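Local coordinates for CRISPR-associated endonuclease Cas2 2 (Thermus thermophilus, PDB 1ZPW), which probably acts as a metal-dependent RNA endonuclease of the Cas2 family, serving CRISPR adaptive immunity as a homodimer that joins a Cas1 homodimer, at residues A[2-7]-A[68-73]; A[11-16]-A[60-65]; A[19-24]-A[51-56]. All blocks are in the same frame, centred on the assembly; numbering follows the deposited sequence.

Contact 1: A[2-7]-A[68-73]; sequences GKRLYA and PVAGQV
Polar contacts between 2-7 and 68-73 gather on the backbone of L5 and V69. V69 N donates to L5 O at 2.9 Å, a nearly straight bond with an N-H...O angle of 162°. Beside this bond, Y6 and P68 form an antiparallel non-hydrogen-bonded pair, at the end of strand 63-68. V69 O and L5 N are too far apart to bond directly, and a water bridges them, accepting from L5 N and donating to V69 O at 2.8 Å. The R4 guanidinium brings NH1 and NH2 to the same oxygen. Both arginine bonds are weak and strongly bent, the shorter being NH2 to V69 O at 3.1 Å. The R4 chain bends at chi3 (86°), where NE is set; the guanidinium lies against the other segment with P68 CB over one face and A70 CB close to NH2.

Apolar contacts occupy both faces of the strand. On one, the Y6 ring and the proline cross obliquely, Y6 CE2 approaching P68 CB to 3.6 Å. On the other, L5 and V69 lie side by side and point the same way. L5 CG stands anti to its backbone N (chi1 175°), and CD2 beyond it meets V69 CG1 at 4.0 Å. The same methyl reaches V73 CG2, whose side chain crosses the leucine at about a right angle, while V69 CG2 lies 4.4 Å from A7 CB.

Strand 36-41 flanks the other edge of 4-11, pairing R4 with L41 and Y6 with C39. The arrangement is typical of an antiparallel sheet at the point where the outermost strand within this chain, 63-68 of the ferredoxin-like Cas2 fold, runs out into a loop.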
loop_
_atom_site.group_PDB
_atom_site.type_symbol
_atom_site.label_atom_id
_atom_site.label_comp_id
_atom_site.label_asym_id
_atom_site.label_seq_id
_atom_site.Cartn_x
_atom_site.Cartn_y
_atom_site.Cartn_z
ATOM N N GLY A 2 11.801 1.549 -13.829
ATOM C CA GLY A 2 11.889 2.788 -13.006
ATOM C C GLY A 2 10.680 2.900 -12.093
ATOM O O GLY A 2 10.069 1.875 -11.744
ATOM N N LYS A 3 10.308 4.118 -11.712
ATOM C CA LYS A 3 9.121 4.267 -10.848
ATOM C C LYS A 3 7.806 3.974 -11.582
ATOM O O LYS A 3 7.586 4.335 -12.746
ATOM C CB LYS A 3 9.067 5.627 -10.135
ATOM C CG LYS A 3 7.926 6.535 -10.586
ATOM C CD LYS A 3 8.266 8.010 -10.413
ATOM C CE LYS A 3 7.096 8.804 -9.872
ATOM N NZ LYS A 3 6.715 9.962 -10.731
ATOM N N ARG A 4 6.922 3.287 -10.890
ATOM C CA ARG A 4 5.627 3.021 -11.451
ATOM C C ARG A 4 4.665 3.168 -10.305
ATOM O O ARG A 4 5.067 3.091 -9.146
ATOM C CB ARG A 4 5.549 1.584 -11.924
ATOM C CG ARG A 4 6.382 1.191 -13.107
ATOM C CD ARG A 4 6.369 -0.329 -13.314
ATOM N NE ARG A 4 5.228 -0.797 -14.108
ATOM C CZ ARG A 4 3.957 -0.799 -13.713
ATOM N NH1 ARG A 4 3.617 -0.332 -12.515
ATOM N NH2 ARG A 4 3.015 -1.257 -14.527
ATOM N N LEU A 5 3.391 3.365 -10.638
ATOM C CA LEU A 5 2.324 3.398 -9.630
ATOM C C LEU A 5 1.947 1.987 -9.175
ATOM O O LEU A 5 1.777 1.078 -9.997
ATOM C CB LEU A 5 1.073 4.099 -10.185
ATOM C CG LEU A 5 -0.191 4.124 -9.310
ATOM C CD1 LEU A 5 0.089 4.949 -8.053
ATOM C CD2 LEU A 5 -1.374 4.716 -10.079
ATOM N N TYR A 6 1.837 1.818 -7.863
ATOM C CA TYR A 6 1.316 0.566 -7.290
ATOM C C TYR A 6 0.156 0.881 -6.385
ATOM O O TYR A 6 0.174 1.868 -5.646
ATOM C CB TYR A 6 2.384 -0.171 -6.468
ATOM C CG TYR A 6 3.533 -0.727 -7.277
ATOM C CD1 TYR A 6 4.565 0.115 -7.733
ATOM C CD2 TYR A 6 3.603 -2.097 -7.554
ATOM C CE1 TYR A 6 5.617 -0.412 -8.494
ATOM C CE2 TYR A 6 4.667 -2.623 -8.299
ATOM C CZ TYR A 6 5.664 -1.765 -8.738
ATOM O OH TYR A 6 6.708 -2.283 -9.479
ATOM N N ALA A 7 -0.872 0.032 -6.426
ATOM C CA ALA A 7 -1.930 0.082 -5.418
ATOM C C ALA A 7 -1.557 -0.941 -4.357
ATOM O O ALA A 7 -1.255 -2.100 -4.665
ATOM C CB ALA A 7 -3.290 -0.270 -6.019
ATOM N N PRO A 68 0.911 -3.692 -9.457
ATOM C CA PRO A 68 1.497 -2.711 -10.379
ATOM C C PRO A 68 0.423 -2.204 -11.322
ATOM O O PRO A 68 -0.307 -3.020 -11.899
ATOM C CB PRO A 68 2.582 -3.505 -11.129
ATOM C CG PRO A 68 2.342 -4.950 -10.837
ATOM C CD PRO A 68 1.252 -5.100 -9.782
ATOM N N VAL A 69 0.289 -0.890 -11.461
ATOM C CA VAL A 69 -0.834 -0.305 -12.202
ATOM C C VAL A 69 -0.336 0.127 -13.572
ATOM O O VAL A 69 0.770 0.636 -13.695
ATOM C CB VAL A 69 -1.396 0.922 -11.477
ATOM C CG1 VAL A 69 -2.488 1.607 -12.305
ATOM C CG2 VAL A 69 -1.925 0.509 -10.096
ATOM N N ALA A 70 -1.128 -0.128 -14.595
ATOM C CA ALA A 70 -0.769 0.403 -15.902
ATOM C C ALA A 70 -2.020 0.692 -16.636
ATOM O O ALA A 70 -2.770 -0.214 -17.017
ATOM C CB ALA A 70 0.148 -0.540 -16.665
ATOM N N GLY A 71 -2.258 1.990 -16.770
ATOM C CA GLY A 71 -3.390 2.527 -17.492
ATOM C C GLY A 71 -4.146 3.490 -16.609
ATOM O O GLY A 71 -3.633 3.918 -15.554
ATOM N N GLN A 72 -5.362 3.846 -17.032
ATOM C CA GLN A 72 -6.130 4.871 -16.340
ATOM C C GLN A 72 -6.783 4.278 -15.103
ATOM O O GLN A 72 -7.553 3.331 -15.226
ATOM C CB GLN A 72 -7.243 5.399 -17.257
ATOM C CG GLN A 72 -8.054 6.573 -16.656
ATOM C CD GLN A 72 -7.184 7.784 -16.297
ATOM O OE1 GLN A 72 -6.536 8.372 -17.179
ATOM N NE2 GLN A 72 -7.163 8.160 -15.018
ATOM N N VAL A 73 -6.474 4.834 -13.936
ATOM C CA VAL A 73 -7.239 4.501 -12.715
ATOM C C VAL A 73 -8.600 5.201 -12.785
ATOM O O VAL A 73 -8.686 6.375 -13.153
ATOM C CB VAL A 73 -6.503 4.963 -11.419
ATOM C CG1 VAL A 73 -7.341 4.676 -10.183
ATOM C CG2 VAL A 73 -5.139 4.319 -11.319
HETATM O O HOH W 1 2.362 2.935 -13.440
#

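Contact 2: A[11-16]-A[60-65]; sequences DIPDDT and GQDALR
D11 and A63 form an antiparallel hydrogen-bonded pair, joined in both directions: D11 N to A63 O at 2.8 Å and A63 N to D11 O at 2.9 Å. Their CB atoms lie on one face of the sheet, and from there the D11 carboxylate leads away from 60-65. D11 O also takes a CA-H...O contact from D62 and a bond from a water that donates to Q61 O as well, bridging D11 to the loop before strand 63-68.

Next to this ladder, I12 and D62 cross obliquely. In one of two conformers of I12, and so tentatively, CD1 comes 3.5 Å from D62 CB and CG2 lies against the carboxylate. D62 CG stands anti to its carbonyl carbon (chi1 -68°); OD1 of the carboxylate lies 3.2 Å from P13 CD, which also rests on Q61 O.

Farther out, D62 OD2 accepts a bond from D58 N and forms a salt bridge with R17 NE. These two partners probably help to hold the carboxylate against I12 and P13. D14 is the N-cap of helix 15-26, its OD2 accepting from R17 N, and I12 O receives R18 NH1.

The arrangement is consistent with the Cas2 metal site: D11, predicted to bind the catalytic magnesium, ends the first strand, and a short loop leads to helix 15-26.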
loop_
_atom_site.group_PDB
_atom_site.type_symbol
_atom_site.label_atom_id
_atom_site.label_comp_id
_atom_site.label_asym_id
_atom_site.label_seq_id
_atom_site.Cartn_x
_atom_site.Cartn_y
_atom_site.Cartn_z
ATOM N N ASP A 11 -5.314 -6.008 4.546
ATOM C CA ASP A 11 -6.399 -6.524 5.353
ATOM C C ASP A 11 -5.706 -7.058 6.607
ATOM O O ASP A 11 -5.153 -8.161 6.593
ATOM C CB ASP A 11 -7.021 -7.657 4.542
ATOM C CG ASP A 11 -8.303 -8.139 5.085
ATOM O OD1 ASP A 11 -8.628 -7.867 6.279
ATOM O OD2 ASP A 11 -9.046 -8.864 4.356
ATOM N N ILE A 12 -5.700 -6.237 7.670
ATOM C CA ILE A 12 -4.975 -6.531 8.912
ATOM C C ILE A 12 -5.980 -6.465 10.062
ATOM O O ILE A 12 -6.462 -5.392 10.373
ATOM C CB ILE A 12 -3.860 -5.462 9.136
ATOM C CG1 ILE A 12 -3.015 -5.163 7.882
ATOM C CG2 ILE A 12 -3.067 -5.713 10.459
ATOM C CD1 ILE A 12 -2.251 -6.308 7.355
ATOM N N PRO A 13 -6.324 -7.580 10.661
ATOM C CA PRO A 13 -7.355 -7.549 11.724
ATOM C C PRO A 13 -6.966 -6.819 12.983
ATOM O O PRO A 13 -7.843 -6.237 13.699
ATOM C CB PRO A 13 -7.691 -9.037 11.961
ATOM C CG PRO A 13 -6.576 -9.825 11.338
ATOM C CD PRO A 13 -5.928 -8.948 10.293
ATOM N N ASP A 14 -5.670 -6.808 13.271
ATOM C CA ASP A 14 -5.156 -6.216 14.489
ATOM C C ASP A 14 -4.925 -4.721 14.363
ATOM O O ASP A 14 -4.186 -4.262 13.464
ATOM C CB ASP A 14 -3.856 -6.896 14.895
ATOM C CG ASP A 14 -3.295 -6.330 16.184
ATOM O OD1 ASP A 14 -3.863 -6.661 17.270
ATOM O OD2 ASP A 14 -2.336 -5.545 16.242
ATOM N N ASP A 15 -5.543 -3.934 15.250
ATOM C CA ASP A 15 -5.447 -2.475 15.094
ATOM C C ASP A 15 -4.013 -1.939 15.196
ATOM O O ASP A 15 -3.635 -1.041 14.444
ATOM C CB ASP A 15 -6.308 -1.747 16.144
ATOM C CG ASP A 15 -7.795 -1.817 15.863
ATOM O OD1 ASP A 15 -8.257 -2.218 14.763
ATOM O OD2 ASP A 15 -8.601 -1.460 16.761
ATOM N N THR A 16 -3.237 -2.454 16.166
ATOM C CA THR A 16 -1.872 -1.983 16.365
ATOM C C THR A 16 -0.992 -2.270 15.143
ATOM O O THR A 16 -0.278 -1.380 14.694
ATOM C CB THR A 16 -1.259 -2.593 17.639
ATOM O OG1 THR A 16 -1.986 -2.122 18.786
ATOM C CG2 THR A 16 0.151 -2.068 17.868
ATOM N N GLY A 60 0.305 -15.198 9.326
ATOM C CA GLY A 60 -0.815 -16.107 9.500
ATOM C C GLY A 60 -2.187 -15.454 9.598
ATOM O O GLY A 60 -3.198 -16.148 9.451
ATOM N N GLN A 61 -2.234 -14.141 9.848
ATOM C CA GLN A 61 -3.511 -13.424 9.993
ATOM C C GLN A 61 -3.727 -12.299 8.973
ATOM O O GLN A 61 -4.885 -11.929 8.702
ATOM C CB GLN A 61 -3.659 -12.796 11.375
ATOM C CG GLN A 61 -3.834 -13.777 12.515
ATOM C CD GLN A 61 -4.217 -13.100 13.848
ATOM O OE1 GLN A 61 -4.368 -13.791 14.861
ATOM N NE2 GLN A 61 -4.377 -11.768 13.853
ATOM N N ASP A 62 -2.641 -11.732 8.485
ATOM C CA ASP A 62 -2.680 -10.452 7.754
ATOM C C ASP A 62 -2.519 -10.699 6.276
ATOM O O ASP A 62 -1.912 -11.709 5.873
ATOM C CB ASP A 62 -1.494 -9.597 8.189
ATOM C CG ASP A 62 -1.592 -9.132 9.603
ATOM O OD1 ASP A 62 -2.692 -9.242 10.228
ATOM O OD2 ASP A 62 -0.615 -8.639 10.166
ATOM N N ALA A 63 -3.063 -9.793 5.463
ATOM C CA ALA A 63 -2.877 -9.848 4.011
ATOM C C ALA A 63 -2.437 -8.502 3.473
ATOM O O ALA A 63 -2.999 -7.477 3.805
ATOM C CB ALA A 63 -4.172 -10.225 3.353
ATOM N N LEU A 64 -1.472 -8.525 2.564
ATOM C CA LEU A 64 -1.029 -7.328 1.880
ATOM C C LEU A 64 -0.883 -7.682 0.411
ATOM O O LEU A 64 -0.159 -8.629 0.062
ATOM C CB LEU A 64 0.319 -6.840 2.464
ATOM C CG LEU A 64 0.891 -5.522 1.941
ATOM C CD1 LEU A 64 2.193 -5.144 2.670
ATOM C CD2 LEU A 64 1.210 -5.530 0.492
ATOM N N ARG A 65 -1.576 -6.938 -0.450
ATOM C CA ARG A 65 -1.456 -7.179 -1.887
ATOM C C ARG A 65 -0.902 -5.963 -2.578
ATOM O O ARG A 65 -1.342 -4.846 -2.320
ATOM C CB ARG A 65 -2.804 -7.578 -2.489
ATOM C CG ARG A 65 -3.374 -8.839 -1.836
ATOM C CD ARG A 65 -4.765 -9.252 -2.389
ATOM N NE ARG A 65 -4.632 -10.001 -3.635
ATOM C CZ ARG A 65 -4.436 -11.327 -3.690
ATOM N NH1 ARG A 65 -4.293 -11.943 -4.867
ATOM N NH2 ARG A 65 -4.346 -12.019 -2.557
HETATM O O HOH W 2 -6.249 -10.722 6.643
#

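Contact 3: A[19-24]-A[51-56]; sequences VKLANL and RRARRL
L24 makes the broadest apolar contact between segments 19-24 and 51-56 of helices 15-26 and 43-56. Its CG lies anti to the backbone N (chi1 170°), and the two methyls beyond diverge onto different partners. CD2 presses on the backbone of the opposite helix, 3.5 Å from A53 N, and meets L56 CD1 at 3.9 Å. A53 CB also receives L21 CD1, at 4.2 Å. L56 in turn reaches back to the first helix, its CD1 3.7 Å from K20 O and its CD2 near K20 CB.

The contact with charged character is of another kind. L24 CD1 sits over the centre of one face of the R52 guanidinium, 3.6 Å from CZ. This is apolar cover on a flat cation; R52 NH1 makes a weak hydrogen bond to Y28 OH and a long, weak ion pair with D48.

The axes of the two short segments run nearly antiparallel, at 168°, and come within 10.0 Å. L21 also touches I12 and L57. L21 and A22 of helix 15-26 rest on Y10 of strand 4-11, and A53 of helix 43-56 on L64 of strand 63-68, so both helices pack on the sheet.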
loop_
_atom_site.group_PDB
_atom_site.type_symbol
_atom_site.label_atom_id
_atom_site.label_comp_id
_atom_site.label_asym_id
_atom_site.label_seq_id
_atom_site.Cartn_x
_atom_site.Cartn_y
_atom_site.Cartn_z
ATOM N N VAL A 19 -1.994 0.128 12.314
ATOM C CA VAL A 19 -1.495 1.490 12.493
ATOM C C VAL A 19 -0.021 1.515 12.066
ATOM O O VAL A 19 0.409 2.420 11.347
ATOM C CB VAL A 19 -1.605 1.930 13.979
ATOM C CG1 VAL A 19 -0.789 3.178 14.180
ATOM C CG2 VAL A 19 -3.087 2.195 14.312
ATOM N N LYS A 20 0.741 0.505 12.507
ATOM C CA LYS A 20 2.165 0.473 12.141
ATOM C C LYS A 20 2.370 0.344 10.633
ATOM O O LYS A 20 3.243 1.020 10.038
ATOM C CB LYS A 20 2.865 -0.671 12.861
ATOM C CG LYS A 20 2.939 -0.404 14.372
ATOM C CD LYS A 20 3.634 -1.545 15.071
ATOM C CE LYS A 20 3.590 -1.341 16.560
ATOM N NZ LYS A 20 4.177 -2.545 17.239
ATOM N N LEU A 21 1.535 -0.489 10.001
ATOM C CA LEU A 21 1.653 -0.673 8.556
ATOM C C LEU A 21 1.274 0.611 7.818
ATOM O O LEU A 21 1.960 1.006 6.906
ATOM C CB LEU A 21 0.795 -1.851 8.079
ATOM C CG LEU A 21 0.863 -2.046 6.565
ATOM C CD1 LEU A 21 2.282 -2.395 6.085
ATOM C CD2 LEU A 21 -0.127 -3.112 6.124
ATOM N N ALA A 22 0.200 1.271 8.226
ATOM C CA ALA A 22 -0.158 2.547 7.591
ATOM C C ALA A 22 0.931 3.595 7.733
ATOM O O ALA A 22 1.202 4.340 6.787
ATOM C CB ALA A 22 -1.493 3.078 8.129
ATOM N N ASN A 23 1.546 3.665 8.901
ATOM C CA ASN A 23 2.625 4.612 9.113
ATOM C C ASN A 23 3.801 4.299 8.210
ATOM O O ASN A 23 4.435 5.205 7.648
ATOM C CB ASN A 23 3.046 4.620 10.582
ATOM C CG ASN A 23 2.016 5.253 11.479
ATOM O OD1 ASN A 23 1.218 6.101 11.041
ATOM N ND2 ASN A 23 2.017 4.861 12.755
ATOM N N LEU A 24 4.081 3.009 8.034
ATOM C CA LEU A 24 5.125 2.609 7.081
ATOM C C LEU A 24 4.791 3.048 5.653
ATOM O O LEU A 24 5.622 3.638 4.953
ATOM C CB LEU A 24 5.363 1.105 7.181
ATOM C CG LEU A 24 6.260 0.539 6.081
ATOM C CD1 LEU A 24 7.660 1.092 6.301
ATOM C CD2 LEU A 24 6.248 -0.990 6.076
ATOM N N ARG A 51 10.367 -5.691 2.618
ATOM C CA ARG A 51 11.229 -6.033 3.729
ATOM C C ARG A 51 10.716 -5.443 5.038
ATOM O O ARG A 51 10.668 -6.142 6.061
ATOM C CB ARG A 51 12.653 -5.556 3.422
ATOM C CG ARG A 51 13.628 -5.450 4.579
ATOM C CD ARG A 51 14.913 -4.593 4.280
ATOM N NE ARG A 51 15.435 -4.696 2.909
ATOM C CZ ARG A 51 16.021 -5.790 2.392
ATOM N NH1 ARG A 51 16.462 -5.805 1.136
ATOM N NH2 ARG A 51 16.149 -6.880 3.138
ATOM N N ARG A 52 10.287 -4.183 4.992
ATOM C CA ARG A 52 9.823 -3.496 6.193
ATOM C C ARG A 52 8.425 -3.965 6.567
ATOM O O ARG A 52 8.128 -4.071 7.757
ATOM C CB ARG A 52 9.903 -1.978 5.976
ATOM C CG ARG A 52 11.374 -1.518 5.811
ATOM C CD ARG A 52 11.602 -0.058 5.591
ATOM N NE ARG A 52 11.287 0.742 6.771
ATOM C CZ ARG A 52 11.110 2.066 6.726
ATOM N NH1 ARG A 52 11.218 2.721 5.566
ATOM N NH2 ARG A 52 10.818 2.732 7.831
ATOM N N ALA A 53 7.579 -4.233 5.574
ATOM C CA ALA A 53 6.213 -4.704 5.865
ATOM C C ALA A 53 6.283 -6.078 6.534
ATOM O O ALA A 53 5.591 -6.350 7.497
ATOM C CB ALA A 53 5.369 -4.761 4.593
ATOM N N ARG A 54 7.215 -6.902 6.069
ATOM C CA ARG A 54 7.382 -8.223 6.663
ATOM C C ARG A 54 7.740 -8.200 8.140
ATOM O O ARG A 54 7.386 -9.137 8.873
ATOM C CB ARG A 54 8.466 -8.957 5.913
ATOM C CG ARG A 54 8.059 -9.448 4.585
ATOM C CD ARG A 54 9.257 -10.135 3.939
ATOM N NE ARG A 54 9.064 -10.468 2.549
ATOM C CZ ARG A 54 8.364 -11.507 2.146
ATOM N NH1 ARG A 54 7.764 -12.298 3.029
ATOM N NH2 ARG A 54 8.251 -11.755 0.858
ATOM N N ARG A 55 8.465 -7.192 8.597
ATOM C CA ARG A 55 8.802 -7.105 10.012
ATOM C C ARG A 55 7.527 -6.922 10.822
ATOM O O ARG A 55 7.463 -7.369 11.961
ATOM C CB ARG A 55 9.799 -5.982 10.349
ATOM C CG ARG A 55 11.099 -6.018 9.573
ATOM C CD ARG A 55 12.064 -4.861 9.871
ATOM N NE ARG A 55 13.373 -5.118 9.273
ATOM C CZ ARG A 55 14.141 -4.205 8.708
ATOM N NH1 ARG A 55 13.744 -2.936 8.670
ATOM N NH2 ARG A 55 15.306 -4.565 8.161
ATOM N N LEU A 56 6.519 -6.274 10.220
ATOM C CA LEU A 56 5.330 -5.823 10.957
ATOM C C LEU A 56 4.170 -6.784 10.960
ATOM O O LEU A 56 3.400 -6.796 11.936
ATOM C CB LEU A 56 4.812 -4.496 10.377
ATOM C CG LEU A 56 5.763 -3.302 10.412
ATOM C CD1 LEU A 56 5.165 -2.092 9.691
ATOM C CD2 LEU A 56 6.169 -2.924 11.820
#

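Contacts 1 and 2 hold the same two neighbouring strands, 4-11 and 63-68, yet lie on opposite sides of the chain's centre, their centres about 23 Å apart. Contact 1 is at the surface, held by one backbone bond, a water bridge and weak arginine bonds; contact 2, partly buried, is built on a doubly bonded backbone pair that includes D11, the predicted metal ligand. Contact 3 is likewise partly buried but relies on leucine and alanine packing between helices, plus a guanidinium covered by L24. Contacts 2 and 3 share helix 15-26 and touch: L64 CD1 meets A53 CB at 3.7 Å. Along the chain contact 3 is nested in contact 2, and contact 2 in contact 1.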